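Local coordinates for RagA protein (Porphyromonas gingivalis, PDB 6SLN) that probably imports nutrients across the outer membrane as a TonB-dependent receptor, a beta-barrel closed by an internal plug domain, at residues A493-Y507 with A519-I533. Residues are numbered along the deposited sequence; the frame is centred on the assembly and turned at random.
Sequences AYRDVSKSFTNTAEY and ALMGHEYIEYEGDVI. With 3PE (1,2-Distearoyl-sn-glycerophosphoethanolamine), chain G; LMT (dodecyl-beta-D-maltoside), chain H.
F501, N503, H523 and Y525 meet across two strands and together form part of the site where a phospholipid, distearoyl-glycerophosphoethanolamine, lies against the protein; A448, A460 and L570 complete it. The strands are neighbours in the transmembrane beta-barrel of a TonB-dependent receptor, an antiparallel hairpin whose short segments run at 171° to each other. Fifteen consecutive pairs keep register without a bulge; A493, R495, V497, K499, F501, N503, A505 and Y507 make the hydrogen-bonded pairs, F501 N for example giving its hydrogen to Y525 O at 2.8 Å. On the lipid-facing side, C33 of the lipid sits over the centre of the H523 ring, while the N503 amide, only 8° from coplanar with that ring, comes to its edge and makes a weak bond from ND2 to ND1. H523 NE2 also reaches lipid O31 weakly. Beside them, F501 CD1 touches the edge of the Y525 ring at CD2 (3.9 Å), and lipid O21 rests over one face of that ring.

Further along the same side, K499 extends alongside E527, its chain bent at chi3, and NZ forms a salt bridge with E527 OE2 at 2.6 Å. E529 OE2 is a long, weaker partner of NZ in the same salt-bridge network. Beyond this network, R495 bonds to N468 on the adjoining strand, and D531 pairs with R470 of the second subunit.

The opposite side is directed toward the plug, where S500 touches M165 and I526 touches Q166 on strand 165-166. Y528 OH donates a weak bond to D496 OD1 over G530. Nearby, Y494 CG stands anti to the carbonyl carbon (chi1 -60°), which lays the ring beside V532; V532 CG2 sits over its face, offset toward the rim, in a CH-pi contact 3.6 Å from the Y494 ring centroid.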
# COMPACT_ATOMS: atom_id res chain seq x y z
N ALA A 493 4.22 3.37 -1.06
CA ALA A 493 3.96 4.15 -2.26
C ALA A 493 3.74 5.59 -1.84
O ALA A 493 2.85 5.87 -1.03
CB ALA A 493 2.74 3.62 -3.01
N TYR A 494 4.57 6.49 -2.37
CA TYR A 494 4.55 7.92 -2.07
C TYR A 494 4.12 8.66 -3.32
O TYR A 494 4.52 8.28 -4.43
CB TYR A 494 5.95 8.45 -1.68
CG TYR A 494 6.63 7.84 -0.46
CD1 TYR A 494 7.28 6.61 -0.54
CD2 TYR A 494 6.68 8.53 0.74
CE1 TYR A 494 7.93 6.07 0.58
CE2 TYR A 494 7.33 8.00 1.85
CZ TYR A 494 7.94 6.78 1.77
OH TYR A 494 8.56 6.27 2.88
N ARG A 495 3.36 9.74 -3.13
CA ARG A 495 2.92 10.59 -4.24
C ARG A 495 3.00 12.06 -3.88
O ARG A 495 2.46 12.47 -2.85
CB ARG A 495 1.49 10.26 -4.65
CG ARG A 495 0.96 11.18 -5.71
CD ARG A 495 -0.27 10.59 -6.35
NE ARG A 495 0.11 9.66 -7.40
CZ ARG A 495 -0.76 9.07 -8.22
NH1 ARG A 495 -2.06 9.32 -8.14
NH2 ARG A 495 -0.29 8.25 -9.13
N ASP A 496 3.64 12.86 -4.73
CA ASP A 496 3.66 14.31 -4.57
C ASP A 496 3.20 14.95 -5.86
O ASP A 496 3.80 14.73 -6.92
CB ASP A 496 5.06 14.83 -4.23
CG ASP A 496 5.55 14.33 -2.92
OD1 ASP A 496 4.73 14.14 -2.00
OD2 ASP A 496 6.77 14.10 -2.80
N VAL A 497 2.16 15.78 -5.78
CA VAL A 497 1.72 16.59 -6.90
C VAL A 497 1.80 18.03 -6.43
O VAL A 497 1.10 18.42 -5.49
CB VAL A 497 0.31 16.20 -7.38
CG1 VAL A 497 -0.06 17.04 -8.57
CG2 VAL A 497 0.26 14.72 -7.75
N SER A 498 2.68 18.80 -7.04
CA SER A 498 2.80 20.22 -6.74
C SER A 498 2.46 20.99 -8.02
O SER A 498 3.23 20.95 -8.99
CB SER A 498 4.18 20.56 -6.19
OG SER A 498 5.21 19.98 -6.95
N LYS A 499 1.29 21.62 -8.03
CA LYS A 499 0.82 22.40 -9.16
C LYS A 499 1.15 23.87 -8.96
O LYS A 499 1.24 24.36 -7.83
CB LYS A 499 -0.68 22.26 -9.38
CG LYS A 499 -1.18 20.85 -9.57
CD LYS A 499 -2.69 20.81 -9.51
CE LYS A 499 -3.18 19.57 -8.78
NZ LYS A 499 -4.65 19.64 -8.56
N SER A 500 1.30 24.58 -10.07
CA SER A 500 1.68 25.98 -9.96
C SER A 500 1.26 26.74 -11.21
O SER A 500 1.58 26.31 -12.33
CB SER A 500 3.18 26.10 -9.74
OG SER A 500 3.69 27.35 -10.19
N PHE A 501 0.57 27.87 -11.02
CA PHE A 501 0.20 28.75 -12.10
C PHE A 501 0.61 30.17 -11.76
O PHE A 501 0.35 30.65 -10.65
CB PHE A 501 -1.31 28.70 -12.37
CG PHE A 501 -1.88 27.31 -12.32
CD1 PHE A 501 -2.22 26.75 -11.10
CD2 PHE A 501 -2.09 26.59 -13.48
CE1 PHE A 501 -2.74 25.50 -11.03
CE2 PHE A 501 -2.63 25.33 -13.41
CZ PHE A 501 -2.95 24.78 -12.18
N THR A 502 1.24 30.86 -12.73
CA THR A 502 1.66 32.24 -12.58
C THR A 502 1.23 33.02 -13.81
O THR A 502 1.56 32.65 -14.94
CB THR A 502 3.17 32.36 -12.40
OG1 THR A 502 3.57 31.68 -11.21
CG2 THR A 502 3.57 33.84 -12.30
N ASN A 503 0.51 34.12 -13.59
CA ASN A 503 -0.10 34.89 -14.66
C ASN A 503 0.21 36.36 -14.45
O ASN A 503 -0.15 36.94 -13.42
CB ASN A 503 -1.61 34.63 -14.69
CG ASN A 503 -1.93 33.20 -15.08
OD1 ASN A 503 -1.62 32.77 -16.19
ND2 ASN A 503 -2.54 32.45 -14.17
N THR A 504 0.90 36.96 -15.42
CA THR A 504 1.42 38.31 -15.25
C THR A 504 1.17 39.15 -16.48
O THR A 504 1.30 38.68 -17.61
CB THR A 504 2.93 38.31 -14.96
OG1 THR A 504 3.64 37.72 -16.06
CG2 THR A 504 3.24 37.55 -13.67
N ALA A 505 0.85 40.42 -16.25
CA ALA A 505 0.71 41.41 -17.30
C ALA A 505 1.74 42.49 -17.04
O ALA A 505 1.79 43.04 -15.93
CB ALA A 505 -0.70 41.98 -17.33
N GLU A 506 2.58 42.76 -18.03
CA GLU A 506 3.64 43.75 -17.90
C GLU A 506 3.46 44.79 -19.00
O GLU A 506 3.34 44.44 -20.17
CB GLU A 506 5.04 43.12 -18.00
CG GLU A 506 6.17 44.13 -17.79
CD GLU A 506 7.55 43.57 -18.12
OE1 GLU A 506 7.87 43.46 -19.33
OE2 GLU A 506 8.31 43.26 -17.18
N TYR A 507 3.44 46.06 -18.60
CA TYR A 507 3.34 47.16 -19.54
C TYR A 507 4.55 48.06 -19.35
O TYR A 507 4.75 48.62 -18.27
CB TYR A 507 2.05 47.94 -19.34
CG TYR A 507 1.78 48.94 -20.43
CD1 TYR A 507 2.03 48.62 -21.75
CD2 TYR A 507 1.29 50.21 -20.14
CE1 TYR A 507 1.79 49.53 -22.76
CE2 TYR A 507 1.05 51.12 -21.14
CZ TYR A 507 1.31 50.78 -22.44
OH TYR A 507 1.08 51.67 -23.46
N ALA A 519 5.23 48.76 -15.54
CA ALA A 519 4.25 48.27 -14.58
C ALA A 519 4.00 46.80 -14.86
O ALA A 519 4.01 46.37 -16.02
CB ALA A 519 2.93 49.04 -14.66
N LEU A 520 3.79 46.05 -13.78
CA LEU A 520 3.58 44.61 -13.87
C LEU A 520 2.58 44.21 -12.79
O LEU A 520 2.88 44.31 -11.60
CB LEU A 520 4.89 43.87 -13.70
CG LEU A 520 4.90 42.35 -13.90
CD1 LEU A 520 6.28 41.92 -14.30
CD2 LEU A 520 4.47 41.60 -12.65
N MET A 521 1.41 43.74 -13.21
CA MET A 521 0.48 43.05 -12.33
C MET A 521 0.63 41.54 -12.52
O MET A 521 0.91 41.06 -13.63
CB MET A 521 -0.97 43.47 -12.62
CG MET A 521 -1.20 44.96 -12.53
SD MET A 521 -1.63 45.45 -10.85
CE MET A 521 -3.40 45.67 -10.99
N GLY A 522 0.44 40.79 -11.44
CA GLY A 522 0.66 39.36 -11.48
C GLY A 522 -0.27 38.60 -10.55
O GLY A 522 -0.64 39.09 -9.48
N HIS A 523 -0.64 37.39 -10.98
CA HIS A 523 -1.41 36.45 -10.18
C HIS A 523 -0.68 35.12 -10.14
O HIS A 523 -0.02 34.73 -11.11
CB HIS A 523 -2.82 36.22 -10.73
CG HIS A 523 -3.38 34.88 -10.35
ND1 HIS A 523 -3.22 33.76 -11.14
CD2 HIS A 523 -4.05 34.48 -9.25
CE1 HIS A 523 -3.79 32.72 -10.54
NE2 HIS A 523 -4.30 33.13 -9.39
N GLU A 524 -0.83 34.40 -9.02
CA GLU A 524 -0.07 33.18 -8.80
C GLU A 524 -0.82 32.26 -7.84
O GLU A 524 -1.23 32.70 -6.76
CB GLU A 524 1.31 33.51 -8.25
CG GLU A 524 2.09 32.32 -7.73
CD GLU A 524 3.57 32.54 -7.85
OE1 GLU A 524 4.19 33.11 -6.92
OE2 GLU A 524 4.11 32.17 -8.90
N TYR A 525 -0.99 30.99 -8.23
CA TYR A 525 -1.58 29.95 -7.38
C TYR A 525 -0.68 28.71 -7.39
O TYR A 525 -0.37 28.16 -8.45
CB TYR A 525 -2.99 29.58 -7.84
CG TYR A 525 -3.63 28.45 -7.04
CD1 TYR A 525 -4.14 28.69 -5.77
CD2 TYR A 525 -3.74 27.16 -7.55
CE1 TYR A 525 -4.73 27.67 -5.03
CE2 TYR A 525 -4.33 26.14 -6.81
CZ TYR A 525 -4.83 26.40 -5.56
OH TYR A 525 -5.43 25.41 -4.80
N ILE A 526 -0.24 28.29 -6.20
CA ILE A 526 0.53 27.08 -6.03
C ILE A 526 -0.22 26.22 -5.02
O ILE A 526 -0.75 26.74 -4.03
CB ILE A 526 1.99 27.34 -5.57
CG1 ILE A 526 2.02 27.93 -4.17
CG2 ILE A 526 2.73 28.28 -6.53
CD1 ILE A 526 3.42 28.13 -3.62
N GLU A 527 -0.30 24.93 -5.30
CA GLU A 527 -0.95 23.99 -4.40
C GLU A 527 -0.17 22.69 -4.42
O GLU A 527 0.53 22.39 -5.39
CB GLU A 527 -2.42 23.75 -4.78
CG GLU A 527 -2.65 22.67 -5.81
CD GLU A 527 -4.13 22.38 -5.98
OE1 GLU A 527 -4.97 23.11 -5.39
OE2 GLU A 527 -4.46 21.41 -6.70
N TYR A 528 -0.29 21.93 -3.34
CA TYR A 528 0.43 20.69 -3.15
C TYR A 528 -0.50 19.68 -2.50
O TYR A 528 -1.14 19.98 -1.49
CB TYR A 528 1.68 20.90 -2.27
CG TYR A 528 2.29 19.62 -1.71
CD1 TYR A 528 1.77 19.02 -0.57
CD2 TYR A 528 3.39 19.01 -2.32
CE1 TYR A 528 2.29 17.87 -0.05
CE2 TYR A 528 3.92 17.85 -1.81
CZ TYR A 528 3.37 17.28 -0.67
OH TYR A 528 3.88 16.12 -0.13
N GLU A 529 -0.57 18.49 -3.07
CA GLU A 529 -1.14 17.33 -2.41
C GLU A 529 -0.04 16.29 -2.33
O GLU A 529 0.73 16.13 -3.27
CB GLU A 529 -2.34 16.73 -3.17
CG GLU A 529 -3.54 17.62 -3.28
CD GLU A 529 -3.33 18.77 -4.25
OE1 GLU A 529 -3.76 19.89 -3.91
OE2 GLU A 529 -2.73 18.55 -5.34
N GLY A 530 0.03 15.59 -1.21
CA GLY A 530 1.00 14.52 -1.07
C GLY A 530 0.48 13.46 -0.13
O GLY A 530 -0.23 13.76 0.85
N ASP A 531 0.83 12.21 -0.41
CA ASP A 531 0.48 11.16 0.54
C ASP A 531 1.54 10.07 0.53
O ASP A 531 2.48 10.08 -0.27
CB ASP A 531 -0.92 10.58 0.27
CG ASP A 531 -0.98 9.74 -0.99
OD1 ASP A 531 -0.11 9.87 -1.87
OD2 ASP A 531 -1.93 8.95 -1.12
N VAL A 532 1.38 9.13 1.45
CA VAL A 532 2.13 7.89 1.44
C VAL A 532 1.22 6.82 2.01
O VAL A 532 0.39 7.09 2.89
CB VAL A 532 3.47 8.02 2.24
CG1 VAL A 532 3.26 8.62 3.63
CG2 VAL A 532 4.19 6.67 2.39
N ILE A 533 1.34 5.61 1.47
CA ILE A 533 0.69 4.43 2.01
C ILE A 533 1.73 3.33 2.08
O ILE A 533 2.71 3.31 1.31
CB ILE A 533 -0.51 3.94 1.19
CG1 ILE A 533 -0.03 3.43 -0.18
CG2 ILE A 533 -1.54 5.04 1.06
CD1 ILE A 533 -1.17 3.01 -1.15
C1 3PE G . -8.22 28.89 -6.71
C2 3PE G . -7.74 29.35 -8.07
C3 3PE G . -7.24 30.80 -7.97
O31 3PE G . -6.89 31.30 -9.23
O32 3PE G . -8.24 33.07 -8.99
C31 3PE G . -7.62 32.39 -9.73
C32 3PE G . -7.65 32.68 -11.24
C33 3PE G . -6.78 33.87 -11.66
C34 3PE G . -7.05 34.23 -13.13
C35 3PE G . -5.94 33.75 -14.07
C36 3PE G . -5.69 34.79 -15.16
C37 3PE G . -5.18 34.15 -16.45
C38 3PE G . -4.92 35.26 -17.49
C39 3PE G . -4.21 34.66 -18.70
C3A 3PE G . -3.57 35.77 -19.54
C3B 3PE G . -2.38 35.21 -20.32
O21 3PE G . -6.74 28.41 -8.41
O22 3PE G . -7.35 27.11 -10.13
C21 3PE G . -6.70 28.03 -9.76
C22 3PE G . -5.82 28.76 -10.78
C23 3PE G . -5.94 28.15 -12.17
C24 3PE G . -5.94 29.30 -13.18
C25 3PE G . -4.85 29.16 -14.26
C26 3PE G . -5.23 29.99 -15.49
C27 3PE G . -4.32 29.63 -16.66
C28 3PE G . -4.65 30.44 -17.92
C29 3PE G . -3.65 30.14 -19.05
C2A 3PE G . -4.32 30.15 -20.43
C2B 3PE G . -3.48 30.83 -21.53
C2C 3PE G . -3.60 30.05 -22.85
C2D 3PE G . -2.88 30.70 -24.05
C1B LMT H . -9.49 22.91 -4.02
C2B LMT H . -8.85 21.53 -3.57
C3B LMT H . -9.76 20.72 -2.61
C4B LMT H . -10.26 21.68 -1.51
C5B LMT H . -11.16 22.65 -2.30
C6B LMT H . -12.16 23.38 -1.39
O1B LMT H . -10.08 22.84 -5.30
O2B LMT H . -8.50 20.78 -4.67
O3B LMT H . -9.16 19.59 -2.13
O4' LMT H . -10.96 21.02 -0.52
O5B LMT H . -10.37 23.52 -3.09
O6B LMT H . -13.46 23.24 -1.87
C1' LMT H . -9.39 23.38 -9.22
C2' LMT H . -8.10 23.54 -8.39
C3' LMT H . -8.45 22.93 -7.02
C4' LMT H . -9.57 23.71 -6.30
C5' LMT H . -10.72 24.08 -7.31
C6' LMT H . -11.57 25.28 -6.85
O1' LMT H . -9.27 23.58 -10.60
O2' LMT H . -7.04 22.82 -8.90
O3' LMT H . -7.32 22.82 -6.22
O5' LMT H . -10.35 24.30 -8.68
O6' LMT H . -11.10 25.72 -5.60
C1 LMT H . -8.10 24.17 -11.19
C2 LMT H . -7.90 23.49 -12.53
C3 LMT H . -6.58 23.73 -13.23
C4 LMT H . -6.76 23.70 -14.75
C5 LMT H . -5.98 24.81 -15.41
C6 LMT H . -5.25 24.41 -16.67
C7 LMT H . -4.26 25.49 -17.02
C8 LMT H . -3.53 25.24 -18.33
C9 LMT H . -2.52 26.34 -18.61
C10 LMT H . -1.82 26.19 -19.95
C11 LMT H . -0.64 27.14 -20.03
C12 LMT H . -0.06 27.28 -21.40
O HOH W 1 0.80 7.21 -2.62